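PDB 4N1Y: estrogen receptor from Crassostrea gigas, which is a nuclear receptor whose ligand-binding domain probably supports transcriptional activation constitutively, without hormone. Local coordinates for residues B[20-25]-B[46-51]; B[40-45]-B[218-223]; B[77-82]-B[204-209]. All coordinates share one frame; numbering follows the deposited sequence.

Contact 1. Residues B[20-25]-B[46-51]; sequences PVLESH and ERELVH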
loop_
_atom_site.group_PDB
_atom_site.type_symbol
_atom_site.label_atom_id
_atom_site.label_comp_id
_atom_site.label_asym_id
_atom_site.label_seq_id
_atom_site.Cartn_x
_atom_site.Cartn_y
_atom_site.Cartn_z
ATOM N N PRO B 20 21.342 12.497 6.588
ATOM C CA PRO B 20 22.666 11.886 6.698
ATOM C C PRO B 20 22.472 10.451 7.147
ATOM O O PRO B 20 21.371 10.127 7.589
ATOM C CB PRO B 20 23.345 12.723 7.775
ATOM C CG PRO B 20 22.199 13.105 8.688
ATOM C CD PRO B 20 20.983 13.270 7.792
ATOM N N VAL B 21 23.490 9.605 7.072
ATOM C CA VAL B 21 23.329 8.260 7.609
ATOM C C VAL B 21 23.772 8.219 9.056
ATOM O O VAL B 21 24.850 8.691 9.409
ATOM C CB VAL B 21 24.063 7.210 6.794
ATOM C CG1 VAL B 21 23.095 6.075 6.464
ATOM C CG2 VAL B 21 24.608 7.830 5.525
ATOM N N LEU B 22 22.929 7.624 9.885
ATOM C CA LEU B 22 23.152 7.597 11.321
ATOM C C LEU B 22 23.744 6.276 11.789
ATOM O O LEU B 22 23.384 5.208 11.301
ATOM C CB LEU B 22 21.845 7.873 12.063
ATOM C CG LEU B 22 21.212 9.237 11.792
ATOM C CD1 LEU B 22 19.801 9.245 12.319
ATOM C CD2 LEU B 22 22.024 10.379 12.393
ATOM N N GLU B 23 24.665 6.376 12.737
ATOM C CA GLU B 23 25.262 5.215 13.356
ATOM C C GLU B 23 24.307 4.760 14.444
ATOM O O GLU B 23 23.563 5.579 14.981
ATOM C CB GLU B 23 26.602 5.582 13.992
ATOM C CG GLU B 23 27.684 5.992 13.031
ATOM C CD GLU B 23 28.243 4.840 12.253
ATOM O OE1 GLU B 23 27.849 3.687 12.530
ATOM O OE2 GLU B 23 29.092 5.091 11.373
ATOM N N SER B 24 24.286 3.472 14.768
ATOM C CA SER B 24 23.365 3.030 15.809
ATOM C C SER B 24 24.066 3.081 17.158
ATOM O O SER B 24 23.409 3.160 18.198
ATOM C CB SER B 24 22.830 1.616 15.545
ATOM O OG SER B 24 23.865 0.650 15.528
ATOM N N HIS B 25 25.399 3.063 17.129
ATOM C CA HIS B 25 26.200 2.858 18.339
ATOM C C HIS B 25 25.664 1.716 19.202
ATOM O O HIS B 25 25.657 1.782 20.434
ATOM C CB HIS B 25 26.293 4.160 19.133
ATOM C CG HIS B 25 27.000 5.253 18.395
ATOM N ND1 HIS B 25 26.338 6.206 17.651
ATOM C CD2 HIS B 25 28.317 5.556 18.314
ATOM C CE1 HIS B 25 27.221 7.036 17.123
ATOM N NE2 HIS B 25 28.427 6.667 17.515
ATOM N N GLU B 46 14.085 6.791 16.312
ATOM C CA GLU B 46 13.765 8.125 16.796
ATOM C C GLU B 46 14.726 9.197 16.278
ATOM O O GLU B 46 14.304 10.318 15.984
ATOM C CB GLU B 46 13.709 8.143 18.318
ATOM C CG GLU B 46 12.313 8.483 18.769
ATOM C CD GLU B 46 12.206 8.817 20.229
ATOM O OE1 GLU B 46 12.520 9.968 20.604
ATOM O OE2 GLU B 46 11.779 7.927 20.993
ATOM N N ARG B 47 16.005 8.862 16.149
ATOM C CA ARG B 47 16.962 9.830 15.628
ATOM C C ARG B 47 16.667 10.077 14.145
ATOM O O ARG B 47 16.654 11.214 13.688
ATOM C CB ARG B 47 18.392 9.338 15.836
ATOM C CG ARG B 47 18.744 9.126 17.303
ATOM C CD ARG B 47 20.258 9.136 17.550
ATOM N NE ARG B 47 20.979 8.418 16.499
ATOM C CZ ARG B 47 22.203 8.719 16.078
ATOM N NH1 ARG B 47 22.869 9.736 16.619
ATOM N NH2 ARG B 47 22.764 7.998 15.116
ATOM N N GLU B 48 16.369 9.015 13.405
ATOM C CA GLU B 48 16.080 9.164 11.985
ATOM C C GLU B 48 14.741 9.905 11.873
ATOM O O GLU B 48 14.486 10.616 10.900
ATOM C CB GLU B 48 16.069 7.800 11.249
ATOM C CG GLU B 48 17.400 6.991 11.394
ATOM C CD GLU B 48 17.428 5.611 10.691
ATOM O OE1 GLU B 48 16.355 4.992 10.489
ATOM O OE2 GLU B 48 18.549 5.119 10.391
ATOM N N LEU B 49 13.900 9.756 12.891
ATOM C CA LEU B 49 12.614 10.438 12.908
ATOM C C LEU B 49 12.746 11.963 12.989
ATOM O O LEU B 49 12.089 12.686 12.238
ATOM C CB LEU B 49 11.764 9.920 14.068
ATOM C CG LEU B 49 10.289 10.332 14.070
ATOM C CD1 LEU B 49 9.623 10.023 12.740
ATOM C CD2 LEU B 49 9.537 9.656 15.219
ATOM N N VAL B 50 13.591 12.451 13.892
ATOM C CA VAL B 50 13.868 13.885 13.990
ATOM C C VAL B 50 14.399 14.437 12.670
ATOM O O VAL B 50 14.054 15.534 12.253
ATOM C CB VAL B 50 14.876 14.202 15.096
ATOM C CG1 VAL B 50 15.220 15.671 15.073
ATOM C CG2 VAL B 50 14.308 13.828 16.455
ATOM N N HIS B 51 15.268 13.667 12.031
ATOM C CA HIS B 51 15.839 14.033 10.746
ATOM C C HIS B 51 14.795 14.137 9.640
ATOM O O HIS B 51 14.841 15.071 8.843
ATOM C CB HIS B 51 16.913 13.023 10.362
ATOM C CG HIS B 51 18.187 13.183 11.132
ATOM N ND1 HIS B 51 19.025 14.263 10.976
ATOM C CD2 HIS B 51 18.761 12.396 12.072
ATOM C CE1 HIS B 51 20.065 14.135 11.785
ATOM N NE2 HIS B 51 19.928 13.010 12.460
#

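Contact 2. Residues B[40-45]-B[218-223]; sequences SLVKLA and VTFCDL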
loop_
_atom_site.group_PDB
_atom_site.type_symbol
_atom_site.label_atom_id
_atom_site.label_comp_id
_atom_site.label_asym_id
_atom_site.label_seq_id
_atom_site.Cartn_x
_atom_site.Cartn_y
_atom_site.Cartn_z
ATOM N N SER B 40 17.885 -0.681 20.421
ATOM C CA SER B 40 18.724 0.028 19.468
ATOM C C SER B 40 17.886 0.405 18.253
ATOM O O SER B 40 17.933 1.549 17.803
ATOM C CB SER B 40 19.934 -0.807 19.051
ATOM O OG SER B 40 20.808 -1.009 20.145
ATOM N N LEU B 41 17.096 -0.541 17.749
ATOM C CA LEU B 41 16.215 -0.259 16.614
ATOM C C LEU B 41 15.220 0.848 16.915
ATOM O O LEU B 41 15.004 1.733 16.099
ATOM C CB LEU B 41 15.455 -1.508 16.171
ATOM C CG LEU B 41 16.272 -2.634 15.532
ATOM C CD1 LEU B 41 15.385 -3.840 15.236
ATOM C CD2 LEU B 41 16.972 -2.144 14.256
ATOM N N VAL B 42 14.630 0.808 18.101
ATOM C CA VAL B 42 13.641 1.809 18.469
ATOM C C VAL B 42 14.220 3.207 18.501
ATOM O O VAL B 42 13.581 4.150 18.037
ATOM C CB VAL B 42 13.024 1.505 19.856
ATOM C CG1 VAL B 42 12.466 2.764 20.509
ATOM C CG2 VAL B 42 11.971 0.433 19.735
ATOM N N LYS B 43 15.422 3.355 19.041
ATOM C CA LYS B 43 15.948 4.699 19.157
ATOM C C LYS B 43 16.768 5.153 17.958
ATOM O O LYS B 43 16.911 6.355 17.726
ATOM C CB LYS B 43 16.699 4.844 20.461
ATOM C CG LYS B 43 15.899 5.865 21.187
ATOM C CD LYS B 43 16.073 6.064 22.668
ATOM C CE LYS B 43 14.937 6.997 22.947
ATOM N NZ LYS B 43 13.636 6.316 22.458
ATOM N N LEU B 44 17.228 4.205 17.149
ATOM C CA LEU B 44 17.790 4.561 15.870
ATOM C C LEU B 44 16.643 5.192 15.101
ATOM O O LEU B 44 16.812 6.209 14.421
ATOM C CB LEU B 44 18.341 3.344 15.150
ATOM C CG LEU B 44 19.080 3.685 13.866
ATOM C CD1 LEU B 44 20.213 4.662 14.126
ATOM C CD2 LEU B 44 19.591 2.420 13.230
ATOM N N ALA B 45 15.458 4.609 15.279
ATOM C CA ALA B 45 14.256 5.076 14.619
ATOM C C ALA B 45 13.941 6.496 15.030
ATOM O O ALA B 45 13.569 7.314 14.197
ATOM C CB ALA B 45 13.099 4.184 14.942
ATOM N N VAL B 218 10.571 -2.384 26.412
ATOM C CA VAL B 218 11.375 -1.632 25.487
ATOM C C VAL B 218 11.028 -0.190 25.783
ATOM O O VAL B 218 9.857 0.172 25.923
ATOM C CB VAL B 218 11.066 -2.005 24.021
ATOM C CG1 VAL B 218 11.511 -0.902 23.060
ATOM C CG2 VAL B 218 11.695 -3.345 23.673
ATOM N N THR B 219 12.051 0.635 25.913
ATOM C CA THR B 219 11.811 2.005 26.295
ATOM C C THR B 219 11.732 2.929 25.091
ATOM O O THR B 219 12.600 2.916 24.227
ATOM C CB THR B 219 12.890 2.464 27.264
ATOM O OG1 THR B 219 14.115 2.633 26.548
ATOM C CG2 THR B 219 13.094 1.397 28.333
ATOM N N PHE B 220 10.662 3.709 25.025
ATOM C CA PHE B 220 10.482 4.669 23.938
ATOM C C PHE B 220 10.645 6.077 24.435
ATOM O O PHE B 220 10.124 6.394 25.498
ATOM C CB PHE B 220 9.083 4.566 23.321
ATOM C CG PHE B 220 8.819 3.295 22.578
ATOM C CD1 PHE B 220 8.632 3.309 21.205
ATOM C CD2 PHE B 220 8.704 2.092 23.255
ATOM C CE1 PHE B 220 8.365 2.132 20.513
ATOM C CE2 PHE B 220 8.438 0.915 22.573
ATOM C CZ PHE B 220 8.266 0.932 21.203
ATOM N N CYS B 221 11.327 6.946 23.698
ATOM C CA CYS B 221 11.216 8.351 24.072
ATOM C C CYS B 221 9.918 8.848 23.516
ATOM O O CYS B 221 9.260 8.163 22.713
ATOM C CB CYS B 221 12.382 9.247 23.618
ATOM S SG CYS B 221 13.796 9.289 24.751
ATOM N N ASP B 222 9.636 10.093 23.873
ATOM C CA ASP B 222 8.331 10.688 23.733
ATOM C C ASP B 222 8.001 11.032 22.297
ATOM O O ASP B 222 6.841 10.959 21.908
ATOM C CB ASP B 222 8.250 11.904 24.630
ATOM C CG ASP B 222 8.489 11.552 26.084
ATOM O OD1 ASP B 222 7.861 10.593 26.563
ATOM O OD2 ASP B 222 9.303 12.220 26.755
ATOM N N LEU B 223 9.013 11.357 21.499
ATOM C CA LEU B 223 8.760 11.616 20.090
ATOM C C LEU B 223 8.155 10.412 19.396
ATOM O O LEU B 223 7.091 10.511 18.786
ATOM C CB LEU B 223 10.038 12.012 19.371
ATOM C CG LEU B 223 9.825 12.247 17.871
ATOM C CD1 LEU B 223 8.951 13.454 17.586
ATOM C CD2 LEU B 223 11.148 12.346 17.119
#

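Contact 3. Residues B[77-82]-B[204-209]; sequences CWMELL and RGIAFF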
loop_
_atom_site.group_PDB
_atom_site.type_symbol
_atom_site.label_atom_id
_atom_site.label_comp_id
_atom_site.label_asym_id
_atom_site.label_seq_id
_atom_site.Cartn_x
_atom_site.Cartn_y
_atom_site.Cartn_z
ATOM N N CYS B 77 2.826 8.693 7.672
ATOM C CA CYS B 77 3.786 7.958 6.859
ATOM C C CYS B 77 5.197 7.796 7.451
ATOM O O CYS B 77 6.095 7.306 6.756
ATOM C CB CYS B 77 3.910 8.641 5.497
ATOM S SG CYS B 77 4.941 10.125 5.580
ATOM N N TRP B 78 5.396 8.172 8.715
ATOM C CA TRP B 78 6.739 8.164 9.295
ATOM C C TRP B 78 7.364 6.788 9.214
ATOM O O TRP B 78 8.534 6.656 8.845
ATOM C CB TRP B 78 6.714 8.630 10.751
ATOM C CG TRP B 78 5.849 7.788 11.648
ATOM C CD1 TRP B 78 4.485 7.835 11.752
ATOM C CD2 TRP B 78 6.286 6.802 12.589
ATOM N NE1 TRP B 78 4.048 6.927 12.684
ATOM C CE2 TRP B 78 5.132 6.274 13.208
ATOM C CE3 TRP B 78 7.539 6.295 12.952
ATOM C CZ2 TRP B 78 5.194 5.267 14.170
ATOM C CZ3 TRP B 78 7.595 5.294 13.911
ATOM C CH2 TRP B 78 6.432 4.798 14.510
ATOM N N MET B 79 6.587 5.758 9.524
ATOM C CA MET B 79 7.137 4.406 9.517
ATOM C C MET B 79 7.496 3.943 8.104
ATOM O O MET B 79 8.483 3.232 7.915
ATOM C CB MET B 79 6.164 3.421 10.159
ATOM C CG MET B 79 6.659 1.984 10.156
ATOM S SD MET B 79 8.153 1.769 11.156
ATOM C CE MET B 79 7.404 1.442 12.754
ATOM N N GLU B 80 6.681 4.320 7.123
ATOM C CA GLU B 80 6.957 3.973 5.729
ATOM C C GLU B 80 8.283 4.595 5.301
ATOM O O GLU B 80 9.120 3.942 4.679
ATOM C CB GLU B 80 5.846 4.453 4.795
ATOM C CG GLU B 80 4.440 4.123 5.240
ATOM C CD GLU B 80 3.376 4.772 4.356
ATOM O OE1 GLU B 80 3.523 4.727 3.115
ATOM O OE2 GLU B 80 2.417 5.372 4.905
ATOM N N LEU B 81 8.485 5.853 5.677
ATOM C CA LEU B 81 9.712 6.549 5.330
ATOM C C LEU B 81 10.923 5.845 5.928
ATOM O O LEU B 81 11.923 5.655 5.248
ATOM C CB LEU B 81 9.653 8.002 5.793
ATOM C CG LEU B 81 8.684 8.855 4.964
ATOM C CD1 LEU B 81 8.476 10.238 5.588
ATOM C CD2 LEU B 81 9.117 8.962 3.490
ATOM N N LEU B 82 10.831 5.458 7.199
ATOM C CA LEU B 82 11.910 4.718 7.830
ATOM C C LEU B 82 12.247 3.455 7.041
ATOM O O LEU B 82 13.416 3.215 6.741
ATOM C CB LEU B 82 11.560 4.362 9.269
ATOM C CG LEU B 82 11.476 5.549 10.218
ATOM C CD1 LEU B 82 11.007 5.106 11.584
ATOM C CD2 LEU B 82 12.839 6.222 10.335
ATOM N N ARG B 204 2.143 -2.626 9.451
ATOM C CA ARG B 204 2.522 -3.683 10.363
ATOM C C ARG B 204 3.594 -3.186 11.313
ATOM O O ARG B 204 3.598 -3.535 12.496
ATOM C CB ARG B 204 2.995 -4.893 9.586
ATOM C CG ARG B 204 1.871 -5.526 8.813
ATOM C CD ARG B 204 2.372 -6.597 7.890
ATOM N NE ARG B 204 1.260 -7.340 7.326
ATOM C CZ ARG B 204 1.377 -8.189 6.317
ATOM N NH1 ARG B 204 2.566 -8.390 5.761
ATOM N NH2 ARG B 204 0.312 -8.833 5.864
ATOM N N GLY B 205 4.497 -2.364 10.788
ATOM C CA GLY B 205 5.537 -1.759 11.599
ATOM C C GLY B 205 4.970 -0.992 12.771
ATOM O O GLY B 205 5.324 -1.247 13.927
ATOM N N ILE B 206 4.054 -0.078 12.473
ATOM C CA ILE B 206 3.456 0.753 13.507
ATOM C C ILE B 206 2.690 -0.098 14.515
ATOM O O ILE B 206 2.850 0.091 15.717
ATOM C CB ILE B 206 2.534 1.819 12.891
ATOM C CG1 ILE B 206 3.392 2.933 12.275
ATOM C CG2 ILE B 206 1.569 2.386 13.938
ATOM C CD1 ILE B 206 2.655 3.843 11.360
ATOM N N ALA B 207 1.921 -1.071 14.030
ATOM C CA ALA B 207 1.179 -1.957 14.917
ATOM C C ALA B 207 2.115 -2.677 15.865
ATOM O O ALA B 207 1.824 -2.799 17.062
ATOM C CB ALA B 207 0.371 -2.954 14.133
ATOM N N PHE B 208 3.232 -3.164 15.338
ATOM C CA PHE B 208 4.210 -3.853 16.179
ATOM C C PHE B 208 4.797 -2.928 17.246
ATOM O O PHE B 208 4.903 -3.301 18.411
ATOM C CB PHE B 208 5.327 -4.455 15.323
ATOM C CG PHE B 208 6.386 -5.168 16.120
ATOM C CD1 PHE B 208 6.183 -6.473 16.550
ATOM C CD2 PHE B 208 7.596 -4.559 16.394
ATOM C CE1 PHE B 208 7.148 -7.142 17.272
ATOM C CE2 PHE B 208 8.569 -5.224 17.113
ATOM C CZ PHE B 208 8.347 -6.519 17.549
ATOM N N PHE B 209 5.160 -1.716 16.849
ATOM C CA PHE B 209 5.756 -0.772 17.779
ATOM C C PHE B 209 4.747 -0.351 18.853
ATOM O O PHE B 209 5.123 -0.106 20.003
ATOM C CB PHE B 209 6.300 0.437 17.029
ATOM C CG PHE B 209 7.716 0.261 16.567
ATOM C CD1 PHE B 209 8.047 -0.749 15.682
ATOM C CD2 PHE B 209 8.715 1.103 17.016
ATOM C CE1 PHE B 209 9.343 -0.915 15.259
ATOM C CE2 PHE B 209 10.019 0.937 16.593
ATOM C CZ PHE B 209 10.330 -0.074 15.720
#

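Contact 1. Residues B[20-25]-B[46-51]
Leu22 is the residue through which the irregular segment 20-25 grips helix 34-56, and its two methyl branches divide the work. With CG anti to the carbonyl carbon (chi1 -62°), the side chain meets His51 tip to tip. CD1 fits between Glu48 CG, 3.4 Å away, and the His51 ring, where CD2 of the histidine lies 3.3 Å from it. The other branch, Leu22 CD2, covers one face of the Arg47 guanidinium and also lies 3.4 Å from His51 NE2. Glu48 shares in this through its aliphatic part alone: its chain runs extended past Leu22 in the opposite direction, and its carboxylate goes on to a long, weak ion pair with Arg89. Pro20 approaches His51 from above the ring, CG standing 4.2 Å from the centroid and 27° off the normal, a CH-pi contact. The Arg47 chain bends at chi3 (-41°), which swings the guanidinium alongside the segment 20-25. NH2 there lies near Glu23 O, but the angle is poor and the pair does not count as a hydrogen bond. At the far end of the segment, His25 N is hydrogen-bonded to Asp103. Mainly through Leu22, then, the irregular connection from helix 7-15 packs on the surface of helix 34-56 in the mainly helical fold of the nuclear receptor ligand-binding domain.

Contact 2. Residues B[40-45]-B[218-223]
Lys43 NZ is the best-held polar atom here, and one bond identified as such grips it: a salt bridge to Glu46 OE2, one turn further along the same helix. Its approach to the other segment is of a different kind. NZ lies 2.7 Å from Cys221 N, but both atoms are donors, so the pair is close without being bonded. The lysine chain, extended through chi2 and chi3, carries CE alongside Cys221 CB and SG, and the bend at chi4 (56°) turns NZ toward Cys221 N and Glu46. Cys221 occupies the N-cap position of helix 222-229, so the carboxylate of Glu46 probably both offsets the lysine charge and faces the positive end of that helix dipole. Helix 222-229 is the C-terminal, activation-function (AF-2) helix of the nuclear receptor ligand-binding domain, and the loop 218-221 leads into it across helix 34-56. The docking seen here is therefore consistent with an active conformation held in a constitutive receptor. Beside Lys43, one residue earlier on the helix, Val42 supplies the apolar contact. CG1, anti to the backbone N (chi1 156°), stands over one face of the Phe220 ring, 4.2 Å from its centroid and offset toward the rim, in a CH-pi contact. CG2 meets Val218 CG1 tip to tip at 3.6 Å and also brushes the ring near CZ. The Val42 and Phe220 side chains cross at about a right angle, while Phe209 and Leu212 of helix 187-215 back the phenylalanine. Thr219 N is hydrogen-bonded to Asn39 OD1, tying the loop to the N-terminal half of helix 34-56.

Contact 3. Residues B[77-82]-B[204-209]
Met79 and Ile206 form the centre of this buried, largely apolar contact, their side chains sliding past each other in opposite directions. Ile206 CG1, placed anti to the carbonyl carbon, is 3.5 Å from Met79 CB, and the same atom lies 3.5 Å from Trp78 CZ2. Further out, CD1 of the isoleucine reaches the pyrrole side of the indole, 3.6 Å from Trp78 NE1. Met79 leaves its backbone with CG anti to N and then bends at chi2 (64°) and chi3. With no side chain on Gly205, Met79 CG passes close to its backbone. Met79 CE lies 3.4 Å from Gly205 C and stands over one face of the Phe209 ring, 4.0 Å from the centroid, with SD completing a Met-aromatic contact. The segments 77-82 and 204-209 cross at 109°, their local axes 9.3 Å apart at closest. Helices corresponding to these line the hormone pocket in vertebrate estrogen receptors; the packing of Met79 and Phe209 is consistent with a reduced pocket here. A second shell surrounds these groups. Leu224, Met227 and Leu228 of helix 222-229 press on Trp78, and Leu228 and Val42 on Phe209. Glu80 pairs with Arg199, tying helix 67-89 to helix 187-215 by a salt bridge, while Arg204 reaches Glu203 of the second subunit, so the helix carrying Ile206 also faces the dimer partner.

How the contacts relate
The three contacts lie close together, contact 1 and contact 2 having centres 11 Å apart, contact 2 and contact 3 13 Å, contact 1 and contact 3 15 Å. Helix 34-56 serves contacts 1 and 2, and contact 3 joins the helix that follows it, 67-89, to helix 187-215, which precedes the C-terminal helix of contact 2. Along the chain, contact 1 is complete before contact 3 begins, the segments of contacts 1 and 2 alternate, and contact 2 spans contact 3. Leu49 packs on Trp78 and Val50 on Leu223. Helix 222-229 is thus packed against helices 34-56, 67-89 and 187-215, consistent with an active-like AF-2 position.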